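Local atomic coordinates of BDI_3064 protein (Parabacteroides distasonis ATCC 8503, PDB entry 5Z06), a protein that hydrolyses linear beta-1,2-glucan and beta-1,2-glucooligosaccharides of four or more units, releasing sophorose from the non-reducing end. Residues Arg636-Phe641 against Phe652-Asn657; Glu12-Lys17 against Leu40-Ser45. All blocks are in the same frame, centred on the assembly; numbering follows the deposited sequence.

Interaction 1 of 2, residues Arg636-Phe641 against Phe652-Asn657; sequences RNHGSF and FNLTVN
Phe641 and Phe652 bring their rings together to form, with His638, a small aromatic cluster. CE1 of Phe641 lies 3.7 Å from CD2 of Phe652, which sits at the edge of the Phe641 ring and near its plane; the two planes are inclined at 56°, so the pair is an oblique one. His638 meets Phe652 obliquely too, with ring centroids 5.5 Å apart and planes at 45°. Flat, broad groups suit these places, because they bridge backbones that stay well apart: even the nearest CA atoms, those of Phe641 and Phe652, are separated by 8.8 Å.

Aliphatic contacts come from Leu654, whose forked end serves two rings at once. Its CD2 comes to 3.5 Å from CZ at the far end of Phe641, while its CD1 lies 3.7 Å from CE1 of His638.

Between the segments the contact is apolar and aromatic; the polar bonds lie within each segment or lead out of it. The N of Phe641 donates to the carbonyl O of His638 (3.2 Å), and that same oxygen stands 3.4 Å above the centre of the Phe641 ring. Phe641 can lie there because CG is set between its backbone N and carbonyl carbon (chi1 67°), folding the ring back over its own turn. At the end of the strand, Asn653 builds an Asx motif: OD1 accepts from Val656 N at 3.0 Å, with the donor above the carbonyl plane, and weakly from Thr655 N. The amide end of Asn653 is engaged as well, ND2 donating to Asn608 O and Thr610 OG1.

Strand 652-653 is the middle strand of a three-stranded antiparallel sheet, between 610-611 and 658-659. The short helix 639-642, following closely on helix 624-636, packs against it, and Val659 of the outer strand touches both Phe641 and Phe652.

Interaction 2 of 2, residues Glu12-Lys17 against Leu40-Ser45; sequences ENSLMK and LPVAGS. With CA (calcium ion), chain C.
A calcium site lies at one end of this contact, where the chain leaving strand 9-11 supplies two ligands to the ion before running past strand 42-43. Glu12 contributes its backbone O at 2.3 Å from the calcium, and Asn13 its OD1 at 2.5 Å; calcium, a hard ion, prefers hard oxygen donors, and the short Asn13 side chain sets its amide oxygen beside the Glu12 carbonyl. Five further atoms, among them the backbone O atoms of Thr49 and Asn52 and OD1 of Asp175, complete the shell. The carboxylate of Glu12 serves elsewhere, in a salt bridge to Arg238.

Just past the metal, Ser14 meets Val42. CG2 of Val42 touches CB of Ser14 at 3.5 Å, with CG1 a little further off. Val42 belongs to a short strand paired antiparallel with strand 53-59, in a larger antiparallel sheet that also includes strands 9-11 and 169-180. A branched aliphatic residue spreads two methyls against the small serine.

The hydroxyl of Ser14, with OG pointing opposite the backbone N (chi1 -174°), which turns it toward Met16, donates to Met16 O at 2.6 Å, meeting that oxygen in the carbonyl plane on a lone pair and bracing the turn. With an alanine here, Met16 O would probably lose this donor, the turn would be freer to move and Val42 CG2 would lose its contact with OG. On its backbone side, Ser14 N donates to OD1 of Asn52, whose own backbone O binds the calcium.

Overall arrangement
Along the chain, interaction 2 closes long before interaction 1 opens, yet their centres lie only 13 Å apart and on the same side of the chain's centre. Interaction 2 belongs to the beta-rich N-terminal part with its calcium site, interaction 1 to the glucoamylase-like part, whose family is grouped with the six-hairpin glycosidases. The two meet directly: Asn657 ND2 probably donates a hydrogen bond to Lys17 O at 2.8 Å, and the sulfur of Met16 packs on Phe641. Val659 of strand 658-659 also touches both Phe641 and Met16. The turn beyond the calcium site thus joins the N-terminal sheets to the glucoamylase-like region within this monomer.

Interaction 1 of 2, residues Arg636-Phe641 against Phe652-Asn657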
ATOM      1  N   ARG A 636     -11.782 -14.732  -3.154  1.00 25.20           N
ATOM      2  CA  ARG A 636     -11.889 -16.156  -3.450  1.00 26.16           C
ATOM      3  C   ARG A 636     -11.063 -16.580  -4.623  1.00 26.79           C
ATOM      4  O   ARG A 636     -10.550 -17.663  -4.588  1.00 26.61           O
ATOM      5  CB  ARG A 636     -13.317 -16.595  -3.690  1.00 27.07           C
ATOM      6  CG  ARG A 636     -14.114 -16.677  -2.412  1.00 28.50           C
ATOM      7  CD  ARG A 636     -15.576 -16.869  -2.725  1.00 27.43           C
ATOM      8  NE  ARG A 636     -16.310 -17.015  -1.478  1.00 27.94           N
ATOM      9  CZ  ARG A 636     -17.496 -16.488  -1.208  1.00 26.33           C
ATOM     10  NH1 ARG A 636     -18.130 -15.760  -2.096  1.00 26.71           N
ATOM     11  NH2 ARG A 636     -18.046 -16.684  -0.027  1.00 26.81           N
ATOM     12  N   ASN A 637     -10.958 -15.743  -5.653  1.00 28.39           N
ATOM     13  CA  ASN A 637     -10.225 -16.111  -6.873  1.00 28.38           C
ATOM     14  C   ASN A 637      -8.799 -15.628  -6.854  1.00 28.33           C
ATOM     15  O   ASN A 637      -7.908 -16.395  -7.214  1.00 28.24           O
ATOM     16  CB  ASN A 637     -10.929 -15.600  -8.122  1.00 30.27           C
ATOM     17  CG  ASN A 637     -12.296 -16.195  -8.276  1.00 32.85           C
ATOM     18  OD1 ASN A 637     -12.485 -17.396  -8.040  1.00 35.76           O
ATOM     19  ND2 ASN A 637     -13.275 -15.365  -8.632  1.00 31.56           N
ATOM     20  N   HIS A 638      -8.582 -14.381  -6.434  1.00 26.12           N
ATOM     21  CA  HIS A 638      -7.233 -13.796  -6.385  1.00 27.53           C
ATOM     22  C   HIS A 638      -6.552 -13.797  -5.038  1.00 27.16           C
ATOM     23  O   HIS A 638      -5.459 -13.285  -4.920  1.00 29.78           O
ATOM     24  CB  HIS A 638      -7.260 -12.377  -6.938  1.00 26.97           C
ATOM     25  CG  HIS A 638      -7.837 -12.309  -8.301  1.00 27.79           C
ATOM     26  ND1 HIS A 638      -7.546 -13.248  -9.267  1.00 30.29           N
ATOM     27  CD2 HIS A 638      -8.739 -11.463  -8.848  1.00 29.08           C
ATOM     28  CE1 HIS A 638      -8.229 -12.966 -10.362  1.00 29.78           C
ATOM     29  NE2 HIS A 638      -8.953 -11.883 -10.137  1.00 31.02           N
ATOM     30  N   GLY A 639      -7.167 -14.394  -4.034  1.00 26.82           N
ATOM     31  CA  GLY A 639      -6.678 -14.264  -2.683  1.00 26.50           C
ATOM     32  C   GLY A 639      -5.314 -14.844  -2.457  1.00 25.87           C
ATOM     33  O   GLY A 639      -4.572 -14.304  -1.665  1.00 23.21           O
ATOM     34  N   SER A 640      -4.973 -15.923  -3.168  1.00 27.28           N
ATOM     35  CA  SER A 640      -3.640 -16.535  -3.054  1.00 26.96           C
ATOM     36  C   SER A 640      -2.504 -15.534  -3.151  1.00 26.93           C
ATOM     37  O   SER A 640      -1.509 -15.661  -2.454  1.00 27.44           O
ATOM     38  CB  SER A 640      -3.450 -17.592  -4.132  1.00 27.17           C
ATOM     39  OG  SER A 640      -3.621 -16.995  -5.382  1.00 29.21           O
ATOM     40  N   PHE A 641      -2.659 -14.540  -4.024  1.00 27.67           N
ATOM     41  CA  PHE A 641      -1.695 -13.439  -4.129  1.00 25.22           C
ATOM     42  C   PHE A 641      -2.209 -12.114  -3.638  1.00 24.70           C
ATOM     43  O   PHE A 641      -1.416 -11.288  -3.261  1.00 25.70           O
ATOM     44  CB  PHE A 641      -1.200 -13.268  -5.570  1.00 25.74           C
ATOM     45  CG  PHE A 641      -2.252 -12.805  -6.535  1.00 25.47           C
ATOM     46  CD1 PHE A 641      -2.482 -11.451  -6.734  1.00 25.66           C
ATOM     47  CD2 PHE A 641      -2.975 -13.719  -7.279  1.00 25.42           C
ATOM     48  CE1 PHE A 641      -3.426 -11.021  -7.635  1.00 24.16           C
ATOM     49  CE2 PHE A 641      -3.950 -13.293  -8.167  1.00 25.72           C
ATOM     50  CZ  PHE A 641      -4.164 -11.941  -8.348  1.00 25.49           C
ATOM     51  N   PHE A 652      -2.775  -4.875  -8.072  1.00 23.50           N
ATOM     52  CA  PHE A 652      -2.266  -5.984  -8.826  1.00 24.50           C
ATOM     53  C   PHE A 652      -2.476  -5.768 -10.318  1.00 24.20           C
ATOM     54  O   PHE A 652      -3.382  -5.036 -10.752  1.00 23.92           O
ATOM     55  CB  PHE A 652      -2.941  -7.277  -8.345  1.00 24.11           C
ATOM     56  CG  PHE A 652      -4.402  -7.360  -8.666  1.00 24.64           C
ATOM     57  CD1 PHE A 652      -5.330  -6.611  -7.961  1.00 25.14           C
ATOM     58  CD2 PHE A 652      -4.864  -8.226  -9.658  1.00 26.42           C
ATOM     59  CE1 PHE A 652      -6.675  -6.707  -8.245  1.00 26.10           C
ATOM     60  CE2 PHE A 652      -6.209  -8.331  -9.942  1.00 25.91           C
ATOM     61  CZ  PHE A 652      -7.119  -7.564  -9.241  1.00 26.18           C
ATOM     62  N   ASN A 653      -1.644  -6.438 -11.096  1.00 24.98           N
ATOM     63  CA  ASN A 653      -1.730  -6.370 -12.532  1.00 25.04           C
ATOM     64  C   ASN A 653      -1.555  -7.774 -13.038  1.00 26.77           C
ATOM     65  O   ASN A 653      -0.427  -8.295 -13.069  1.00 27.68           O
ATOM     66  CB  ASN A 653      -0.666  -5.440 -13.076  1.00 25.02           C
ATOM     67  CG  ASN A 653      -0.842  -5.163 -14.552  1.00 24.24           C
ATOM     68  OD1 ASN A 653      -1.155  -6.057 -15.327  1.00 23.44           O
ATOM     69  ND2 ASN A 653      -0.671  -3.916 -14.934  1.00 22.72           N
ATOM     70  N   LEU A 654      -2.672  -8.413 -13.395  1.00 25.88           N
ATOM     71  CA  LEU A 654      -2.599  -9.769 -13.944  1.00 26.43           C
ATOM     72  C   LEU A 654      -1.957  -9.770 -15.328  1.00 25.23           C
ATOM     73  O   LEU A 654      -1.372 -10.769 -15.725  1.00 25.40           O
ATOM     74  CB  LEU A 654      -3.964 -10.441 -13.992  1.00 27.25           C
ATOM     75  CG  LEU A 654      -4.560 -10.697 -12.604  1.00 29.31           C
ATOM     76  CD1 LEU A 654      -5.978 -11.218 -12.756  1.00 27.91           C
ATOM     77  CD2 LEU A 654      -3.697 -11.667 -11.808  1.00 30.17           C
ATOM     78  N   THR A 655      -2.009  -8.650 -16.028  1.00 25.17           N
ATOM     79  CA  THR A 655      -1.498  -8.604 -17.394  1.00 26.80           C
ATOM     80  C   THR A 655      -0.001  -8.767 -17.414  1.00 27.64           C
ATOM     81  O   THR A 655       0.514  -9.507 -18.236  1.00 27.70           O
ATOM     82  CB  THR A 655      -1.965  -7.329 -18.109  1.00 26.92           C
ATOM     83  OG1 THR A 655      -3.392  -7.313 -18.088  1.00 28.11           O
ATOM     84  CG2 THR A 655      -1.483  -7.279 -19.574  1.00 27.63           C
ATOM     85  N   VAL A 656       0.685  -8.104 -16.484  1.00 28.48           N
ATOM     86  CA  VAL A 656       2.128  -8.220 -16.362  1.00 29.07           C
ATOM     87  C   VAL A 656       2.570  -9.117 -15.206  1.00 28.43           C
ATOM     88  O   VAL A 656       3.776  -9.244 -14.941  1.00 28.76           O
ATOM     89  CB  VAL A 656       2.791  -6.824 -16.239  1.00 31.33           C
ATOM     90  CG1 VAL A 656       2.328  -5.920 -17.359  1.00 31.71           C
ATOM     91  CG2 VAL A 656       2.519  -6.174 -14.899  1.00 31.53           C
ATOM     92  N   ASN A 657       1.606  -9.718 -14.511  1.00 27.40           N
ATOM     93  CA  ASN A 657       1.864 -10.652 -13.406  1.00 25.64           C
ATOM     94  C   ASN A 657       2.639  -9.992 -12.250  1.00 25.69           C
ATOM     95  O   ASN A 657       3.736 -10.404 -11.862  1.00 23.89           O
ATOM     96  CB  ASN A 657       2.569 -11.926 -13.870  1.00 25.65           C
ATOM     97  CG  ASN A 657       2.444 -13.023 -12.845  1.00 24.91           C
ATOM     98  OD1 ASN A 657       1.402 -13.159 -12.258  1.00 24.87           O
ATOM     99  ND2 ASN A 657       3.513 -13.747 -12.578  1.00 25.27           N
TER

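Interaction 2 of 2, residues Glu12-Lys17 against Leu40-Ser45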
ATOM      1  N   GLU A  12      13.441 -12.140  -2.313  1.00 32.82           N
ATOM      2  CA  GLU A  12      13.148 -13.067  -1.235  1.00 33.99           C
ATOM      3  C   GLU A  12      12.111 -14.087  -1.691  1.00 33.09           C
ATOM      4  O   GLU A  12      12.322 -15.293  -1.579  1.00 32.42           O
ATOM      5  CB  GLU A  12      12.624 -12.313  -0.035  1.00 37.60           C
ATOM      6  CG  GLU A  12      12.287 -13.215   1.137  1.00 42.34           C
ATOM      7  CD  GLU A  12      12.115 -12.425   2.409  1.00 45.38           C
ATOM      8  OE1 GLU A  12      11.160 -11.621   2.484  1.00 47.49           O
ATOM      9  OE2 GLU A  12      12.957 -12.597   3.309  1.00 47.35           O
ATOM     10  N   ASN A  13      10.985 -13.584  -2.175  1.00 33.63           N
ATOM     11  CA  ASN A  13       9.857 -14.403  -2.633  1.00 33.96           C
ATOM     12  C   ASN A  13       9.081 -13.613  -3.659  1.00 30.65           C
ATOM     13  O   ASN A  13       8.988 -12.400  -3.568  1.00 31.51           O
ATOM     14  CB  ASN A  13       8.922 -14.750  -1.457  1.00 33.01           C
ATOM     15  CG  ASN A  13       9.421 -15.922  -0.634  1.00 32.86           C
ATOM     16  OD1 ASN A  13       9.830 -16.938  -1.183  1.00 33.05           O
ATOM     17  ND2 ASN A  13       9.376 -15.798   0.687  1.00 32.44           N
ATOM     18  N   SER A  14       8.542 -14.306  -4.642  1.00 31.33           N
ATOM     19  CA  SER A  14       7.620 -13.707  -5.596  1.00 30.62           C
ATOM     20  C   SER A  14       6.243 -13.844  -4.997  1.00 32.20           C
ATOM     21  O   SER A  14       5.840 -14.958  -4.637  1.00 34.65           O
ATOM     22  CB  SER A  14       7.679 -14.427  -6.926  1.00 28.34           C
ATOM     23  OG  SER A  14       6.893 -13.771  -7.877  1.00 29.35           O
ATOM     24  N   LEU A  15       5.539 -12.723  -4.849  1.00 29.92           N
ATOM     25  CA  LEU A  15       4.143 -12.752  -4.424  1.00 30.93           C
ATOM     26  C   LEU A  15       3.239 -13.310  -5.504  1.00 29.35           C
ATOM     27  O   LEU A  15       2.146 -13.764  -5.209  1.00 30.96           O
ATOM     28  CB  LEU A  15       3.669 -11.358  -3.990  1.00 32.84           C
ATOM     29  CG  LEU A  15       4.424 -10.766  -2.788  1.00 33.13           C
ATOM     30  CD1 LEU A  15       3.940  -9.366  -2.444  1.00 33.54           C
ATOM     31  CD2 LEU A  15       4.280 -11.685  -1.577  1.00 30.94           C
ATOM     32  N   MET A  16       3.695 -13.284  -6.750  1.00 30.65           N
ATOM     33  CA  MET A  16       2.983 -13.942  -7.844  1.00 30.75           C
ATOM     34  C   MET A  16       3.637 -15.271  -8.198  1.00 30.90           C
ATOM     35  O   MET A  16       4.839 -15.427  -8.078  1.00 31.97           O
ATOM     36  CB  MET A  16       2.934 -13.028  -9.078  1.00 29.56           C
ATOM     37  CG  MET A  16       2.171 -11.737  -8.868  1.00 30.72           C
ATOM     38  SD  MET A  16       0.462 -11.992  -8.351  1.00 28.94           S
ATOM     39  CE  MET A  16      -0.452 -11.641  -9.846  1.00 29.49           C
ATOM     40  N   LYS A  17       2.828 -16.225  -8.648  1.00 31.67           N
ATOM     41  CA  LYS A  17       3.338 -17.471  -9.173  1.00 31.98           C
ATOM     42  C   LYS A  17       3.813 -17.254 -10.577  1.00 28.78           C
ATOM     43  O   LYS A  17       3.612 -16.187 -11.158  1.00 25.79           O
ATOM     44  CB  LYS A  17       2.261 -18.554  -9.167  1.00 37.65           C
ATOM     45  CG  LYS A  17       1.898 -18.986  -7.766  1.00 43.97           C
ATOM     46  CD  LYS A  17       0.615 -19.794  -7.725  1.00 49.24           C
ATOM     47  CE  LYS A  17       0.064 -19.829  -6.300  1.00 53.74           C
ATOM     48  NZ  LYS A  17      -1.345 -20.312  -6.291  1.00 56.72           N
ATOM     49  N   LEU A  40      12.074 -14.160 -15.318  1.00 27.58           N
ATOM     50  CA  LEU A  40      12.529 -15.407 -14.786  1.00 29.10           C
ATOM     51  C   LEU A  40      11.360 -16.180 -14.263  1.00 29.71           C
ATOM     52  O   LEU A  40      10.433 -15.576 -13.738  1.00 30.35           O
ATOM     53  CB  LEU A  40      13.518 -15.191 -13.651  1.00 28.48           C
ATOM     54  CG  LEU A  40      14.903 -14.811 -14.120  1.00 29.00           C
ATOM     55  CD1 LEU A  40      15.767 -14.501 -12.913  1.00 28.57           C
ATOM     56  CD2 LEU A  40      15.525 -15.943 -14.929  1.00 29.80           C
ATOM     57  N   PRO A  41      11.393 -17.516 -14.403  1.00 29.35           N
ATOM     58  CA  PRO A  41      10.336 -18.300 -13.789  1.00 28.52           C
ATOM     59  C   PRO A  41      10.472 -18.323 -12.296  1.00 27.34           C
ATOM     60  O   PRO A  41      11.568 -18.186 -11.760  1.00 29.48           O
ATOM     61  CB  PRO A  41      10.529 -19.702 -14.378  1.00 29.40           C
ATOM     62  CG  PRO A  41      11.358 -19.502 -15.586  1.00 30.50           C
ATOM     63  CD  PRO A  41      12.249 -18.343 -15.257  1.00 30.20           C
ATOM     64  N   VAL A  42       9.351 -18.486 -11.626  1.00 27.94           N
ATOM     65  CA  VAL A  42       9.334 -18.629 -10.196  1.00 27.99           C
ATOM     66  C   VAL A  42       9.131 -20.101  -9.941  1.00 27.86           C
ATOM     67  O   VAL A  42       8.112 -20.666 -10.328  1.00 29.13           O
ATOM     68  CB  VAL A  42       8.185 -17.837  -9.572  1.00 28.98           C
ATOM     69  CG1 VAL A  42       8.053 -18.153  -8.091  1.00 29.53           C
ATOM     70  CG2 VAL A  42       8.439 -16.355  -9.756  1.00 30.78           C
ATOM     71  N   ALA A  43      10.086 -20.709  -9.266  1.00 27.06           N
ATOM     72  CA  ALA A  43       9.951 -22.090  -8.864  1.00 27.38           C
ATOM     73  C   ALA A  43       9.262 -22.118  -7.511  1.00 28.78           C
ATOM     74  O   ALA A  43       9.809 -21.603  -6.515  1.00 25.92           O
ATOM     75  CB  ALA A  43      11.308 -22.740  -8.766  1.00 26.81           C
ATOM     76  N   GLY A  44       8.084 -22.738  -7.478  1.00 28.11           N
ATOM     77  CA  GLY A  44       7.302 -22.873  -6.266  1.00 31.37           C
ATOM     78  C   GLY A  44       7.583 -24.141  -5.498  1.00 35.16           C
ATOM     79  O   GLY A  44       7.156 -24.250  -4.360  1.00 36.33           O
ATOM     80  N   SER A  45       8.314 -25.086  -6.095  1.00 39.16           N
ATOM     81  CA  SER A  45       8.590 -26.373  -5.447  1.00 41.29           C
ATOM     82  C   SER A  45       9.941 -26.414  -4.722  1.00 39.82           C
ATOM     83  O   SER A  45      10.212 -27.354  -3.989  1.00 40.00           O
ATOM     84  CB  SER A  45       8.521 -27.505  -6.470  1.00 41.74           C
ATOM     85  OG  SER A  45       9.516 -27.332  -7.478  1.00 45.50           O
TER
HETATM   86 CA    CA C 801      12.210 -17.530  -1.209  1.00 31.11          CA